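Putative uncharacterized protein PH1780 (PDB 2YZQ) is of uncharacterised function but binds S-adenosylmethionine and carries four CBS domains, so it probably senses this or a related adenosyl ligand. Local coordinates at residues A[84-87]-A[93-96]; A[114-117]-A[122-125]. All coordinates share one frame; numbering follows the deposited sequence.

Contact 1. Residues A[84-87]-A[93-96]; sequences KLML and RVVV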
loop_
_atom_site.group_PDB
_atom_site.type_symbol
_atom_site.label_atom_id
_atom_site.label_comp_id
_atom_site.label_asym_id
_atom_site.label_seq_id
_atom_site.Cartn_x
_atom_site.Cartn_y
_atom_site.Cartn_z
ATOM N N LYS A 84 2.832 -14.211 -1.149
ATOM C CA LYS A 84 1.672 -15.043 -1.459
ATOM C C LYS A 84 0.591 -14.905 -0.392
ATOM O O LYS A 84 -0.598 -14.855 -0.702
ATOM C CB LYS A 84 2.084 -16.513 -1.579
ATOM C CG LYS A 84 2.823 -16.855 -2.864
ATOM C CD LYS A 84 3.255 -18.317 -2.886
ATOM C CE LYS A 84 2.071 -19.259 -2.713
ATOM N NZ LYS A 84 1.049 -19.089 -3.786
ATOM N N LEU A 85 1.004 -14.845 0.868
ATOM C CA LEU A 85 0.050 -14.704 1.959
ATOM C C LEU A 85 -0.614 -13.334 1.925
ATOM O O LEU A 85 -1.816 -13.213 2.156
ATOM C CB LEU A 85 0.746 -14.917 3.308
ATOM C CG LEU A 85 1.094 -16.369 3.647
ATOM C CD1 LEU A 85 1.952 -16.424 4.903
ATOM C CD2 LEU A 85 -0.186 -17.161 3.840
ATOM N N MET A 86 0.164 -12.300 1.630
ATOM C CA MET A 86 -0.387 -10.952 1.566
ATOM C C MET A 86 -1.452 -10.878 0.478
ATOM O O MET A 86 -2.501 -10.266 0.669
ATOM C CB MET A 86 0.714 -9.938 1.270
ATOM C CG MET A 86 1.740 -9.811 2.380
ATOM S SD MET A 86 3.014 -8.618 1.936
ATOM C CE MET A 86 3.948 -8.519 3.468
ATOM N N LEU A 87 -1.170 -11.506 -0.660
ATOM C CA LEU A 87 -2.102 -11.513 -1.783
ATOM C C LEU A 87 -3.331 -12.363 -1.475
ATOM O O LEU A 87 -4.439 -12.044 -1.905
ATOM C CB LEU A 87 -1.409 -12.047 -3.038
ATOM C CG LEU A 87 -0.307 -11.158 -3.623
ATOM C CD1 LEU A 87 0.485 -11.926 -4.673
ATOM C CD2 LEU A 87 -0.934 -9.905 -4.216
ATOM N N ARG A 93 0.398 -6.680 5.498
ATOM C CA ARG A 93 1.510 -7.023 6.368
ATOM C C ARG A 93 1.408 -8.438 6.883
ATOM O O ARG A 93 0.341 -9.047 6.867
ATOM C CB ARG A 93 1.589 -6.052 7.548
ATOM C CG ARG A 93 0.438 -6.156 8.525
ATOM C CD ARG A 93 0.464 -5.008 9.519
ATOM N NE ARG A 93 0.352 -3.711 8.854
ATOM C CZ ARG A 93 -0.693 -3.332 8.124
ATOM N NH1 ARG A 93 -1.726 -4.147 7.960
ATOM N NH2 ARG A 93 -0.705 -2.137 7.551
ATOM N N VAL A 94 2.546 -8.961 7.321
ATOM C CA VAL A 94 2.612 -10.299 7.875
ATOM C C VAL A 94 3.418 -10.205 9.160
ATOM O O VAL A 94 4.359 -9.421 9.255
ATOM C CB VAL A 94 3.308 -11.297 6.914
ATOM C CG1 VAL A 94 2.564 -11.343 5.584
ATOM C CG2 VAL A 94 4.763 -10.903 6.701
ATOM N N VAL A 95 3.026 -10.982 10.159
ATOM C CA VAL A 95 3.755 -10.990 11.414
ATOM C C VAL A 95 4.740 -12.143 11.302
ATOM O O VAL A 95 4.390 -13.223 10.822
ATOM C CB VAL A 95 2.818 -11.222 12.624
ATOM C CG1 VAL A 95 3.637 -11.281 13.916
ATOM C CG2 VAL A 95 1.792 -10.099 12.706
ATOM N N VAL A 96 5.980 -11.905 11.717
ATOM C CA VAL A 96 7.009 -12.930 11.666
ATOM C C VAL A 96 7.132 -13.499 13.074
ATOM O O VAL A 96 7.332 -12.753 14.030
ATOM C CB VAL A 96 8.367 -12.338 11.250
ATOM C CG1 VAL A 96 9.354 -13.454 10.985
ATOM C CG2 VAL A 96 8.197 -11.450 10.018
#
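Met86 meets Val94 and Arg93 without a polar bond of any kind; what joins helix 79-89 to strand 93-97 here is apolar packing. Met86 and Val94 carry the contact between them. CB of the methionine leaves the helix at an angle to the strand, but with CG anti to the carbonyl carbon (chi1 -66°) and the chain fully extended beyond it, the thioether runs across to the strand. CG of Met86 touches CG1 of Val94 at 3.6 Å, and the terminal CE of Met86 reaches the same CG1 of Val94 at 3.8 Å, so one methyl branch of the valine is met at two points along the methionine. The two side chains cross at about a right angle. CE of Met86 also lies 4.1 Å from CA of Arg93, whose CB points away from the helix; the arginine makes a cation-pi contact with Tyr91. Val94, whose CB points at the helix, also packs on Val73 and Leu107 of the two flanking strands. All three touching residues are buried. This is the helix-on-sheet packing of a beta-alpha-beta unit, strand 72-74, helix 79-89 and strand 93-97, within a CBS domain.

Contact 2. Residues A[114-117]-A[122-125]; sequences RRYF and KYKG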
loop_
_atom_site.group_PDB
_atom_site.type_symbol
_atom_site.label_atom_id
_atom_site.label_comp_id
_atom_site.label_asym_id
_atom_site.label_seq_id
_atom_site.Cartn_x
_atom_site.Cartn_y
_atom_site.Cartn_z
ATOM N N ARG A 114 10.451 -0.566 -0.372
ATOM C CA ARG A 114 11.599 0.255 0.003
ATOM C C ARG A 114 12.923 -0.462 0.259
ATOM O O ARG A 114 13.982 0.022 -0.149
ATOM C CB ARG A 114 11.241 1.086 1.240
ATOM C CG ARG A 114 10.100 2.069 1.020
ATOM C CD ARG A 114 9.589 2.633 2.336
ATOM N NE ARG A 114 8.940 1.602 3.145
ATOM C CZ ARG A 114 8.305 1.835 4.289
ATOM N NH1 ARG A 114 8.231 3.070 4.771
ATOM N NH2 ARG A 114 7.735 0.836 4.949
ATOM N N ARG A 115 12.867 -1.605 0.932
ATOM C CA ARG A 115 14.082 -2.341 1.273
ATOM C C ARG A 115 14.495 -3.416 0.285
ATOM O O ARG A 115 15.651 -3.842 0.274
ATOM C CB ARG A 115 13.923 -2.978 2.654
ATOM C CG ARG A 115 13.635 -1.987 3.765
ATOM C CD ARG A 115 13.232 -2.697 5.054
ATOM N NE ARG A 115 12.957 -1.741 6.125
ATOM C CZ ARG A 115 12.416 -2.055 7.298
ATOM N NH1 ARG A 115 12.081 -3.311 7.566
ATOM N NH2 ARG A 115 12.208 -1.110 8.207
ATOM N N TYR A 116 13.562 -3.851 -0.553
ATOM C CA TYR A 116 13.861 -4.908 -1.504
ATOM C C TYR A 116 13.789 -4.495 -2.972
ATOM O O TYR A 116 14.818 -4.366 -3.635
ATOM C CB TYR A 116 12.930 -6.093 -1.234
ATOM C CG TYR A 116 13.201 -7.309 -2.083
ATOM C CD1 TYR A 116 14.448 -7.930 -2.071
ATOM C CD2 TYR A 116 12.197 -7.858 -2.881
ATOM C CE1 TYR A 116 14.691 -9.070 -2.830
ATOM C CE2 TYR A 116 12.429 -8.996 -3.640
ATOM C CZ TYR A 116 13.677 -9.598 -3.611
ATOM O OH TYR A 116 13.910 -10.730 -4.358
ATOM N N PHE A 117 12.584 -4.274 -3.491
ATOM C CA PHE A 117 12.463 -3.902 -4.896
ATOM C C PHE A 117 13.275 -2.669 -5.286
ATOM O O PHE A 117 13.872 -2.630 -6.358
ATOM C CB PHE A 117 10.991 -3.680 -5.281
ATOM C CG PHE A 117 10.173 -4.946 -5.337
ATOM C CD1 PHE A 117 10.651 -6.074 -5.997
ATOM C CD2 PHE A 117 8.914 -4.998 -4.752
ATOM C CE1 PHE A 117 9.881 -7.237 -6.074
ATOM C CE2 PHE A 117 8.137 -6.153 -4.824
ATOM C CZ PHE A 117 8.622 -7.273 -5.484
ATOM N N LYS A 122 18.278 -7.353 -9.023
ATOM C CA LYS A 122 17.466 -8.332 -9.736
ATOM C C LYS A 122 16.242 -7.793 -10.471
ATOM O O LYS A 122 15.851 -8.339 -11.504
ATOM C CB LYS A 122 17.006 -9.429 -8.769
ATOM C CG LYS A 122 18.130 -10.086 -7.984
ATOM C CD LYS A 122 17.637 -11.324 -7.241
ATOM C CE LYS A 122 16.474 -11.002 -6.313
ATOM N NZ LYS A 122 16.838 -9.982 -5.294
ATOM N N TYR A 123 15.638 -6.730 -9.953
ATOM C CA TYR A 123 14.436 -6.188 -10.579
ATOM C C TYR A 123 14.632 -5.036 -11.545
ATOM O O TYR A 123 13.656 -4.447 -12.019
ATOM C CB TYR A 123 13.430 -5.814 -9.496
ATOM C CG TYR A 123 13.116 -7.006 -8.638
ATOM C CD1 TYR A 123 12.422 -8.094 -9.164
ATOM C CD2 TYR A 123 13.596 -7.095 -7.335
ATOM C CE1 TYR A 123 12.221 -9.245 -8.421
ATOM C CE2 TYR A 123 13.402 -8.243 -6.583
ATOM C CZ TYR A 123 12.714 -9.315 -7.131
ATOM O OH TYR A 123 12.527 -10.464 -6.398
ATOM N N LYS A 124 15.886 -4.713 -11.840
ATOM C CA LYS A 124 16.170 -3.653 -12.794
ATOM C C LYS A 124 15.839 -4.217 -14.167
ATOM O O LYS A 124 15.639 -3.476 -15.131
ATOM C CB LYS A 124 17.646 -3.248 -12.736
ATOM C CG LYS A 124 18.030 -2.488 -11.479
ATOM C CD LYS A 124 19.469 -2.002 -11.541
ATOM C CE LYS A 124 19.797 -1.115 -10.354
ATOM N NZ LYS A 124 21.193 -0.601 -10.420
ATOM N N GLY A 125 15.773 -5.543 -14.242
ATOM C CA GLY A 125 15.467 -6.199 -15.498
ATOM C C GLY A 125 14.111 -6.882 -15.522
ATOM O O GLY A 125 14.003 -8.044 -15.918
#
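The last turn of helix 109-117, widened to a pi-type turn at 114-117, faces the irregular segment 122-125, and the backbones come nearest at Phe117 and Tyr123, with CA atoms 6.4 Å apart. CB of Tyr123 points toward the helix, and its ring meets two others there. The edge of Phe117 stands on a face of Tyr123 in a T-shaped pair, with centroids 4.8 Å apart and planes at 80°; CD1 of Phe117 comes 3.4 Å from CD2 of Tyr123. Tyr123 in turn directs its own edge at Tyr116 in an offset edge-to-face pair, planes at 72°. Tyr116 swings to this side because its CG is anti to the backbone N (chi1 -176°), which brings the two phenol oxygens together. OH of Tyr116 and OH of Tyr123 are modelled 2.5 Å apart, a very short hydrogen bond whose exact length is doubtful. Lys122, bent at its last two torsions, has OG of Ser120 as the stronger partner of its NZ, which gives OH of Tyr116 only a weak bond at 3.2 Å. A leucine in place of Tyr123 would probably leave the Tyr116 hydroxyl without its phenol mate and the Phe117 edge without a ring to rest on. Chemically, a largely buried aromatic cluster has its polar end at paired hydroxyls, either of which could be the donor.

Overall arrangement
Contact 1 closes before contact 2 opens, and the chain passes from one to the other through strand 103-108, which runs antiparallel to strand 93-97 in the four-stranded sheet, and then helix 109-117. Their centres are 19 Å apart and their nearest atoms about 9 Å, so they do not touch. Both segments of contact 1 fall within the CBS sequence range 62-118, as does segment 114-117; contact 2 joins the end of helix 109-117 to the loop that follows it, before strand 139-140. There Phe117 also packs on helix 240-250, which falls within the CBS sequence range 223-279 and probably places contact 2 near where the first pair of CBS domains meets the second.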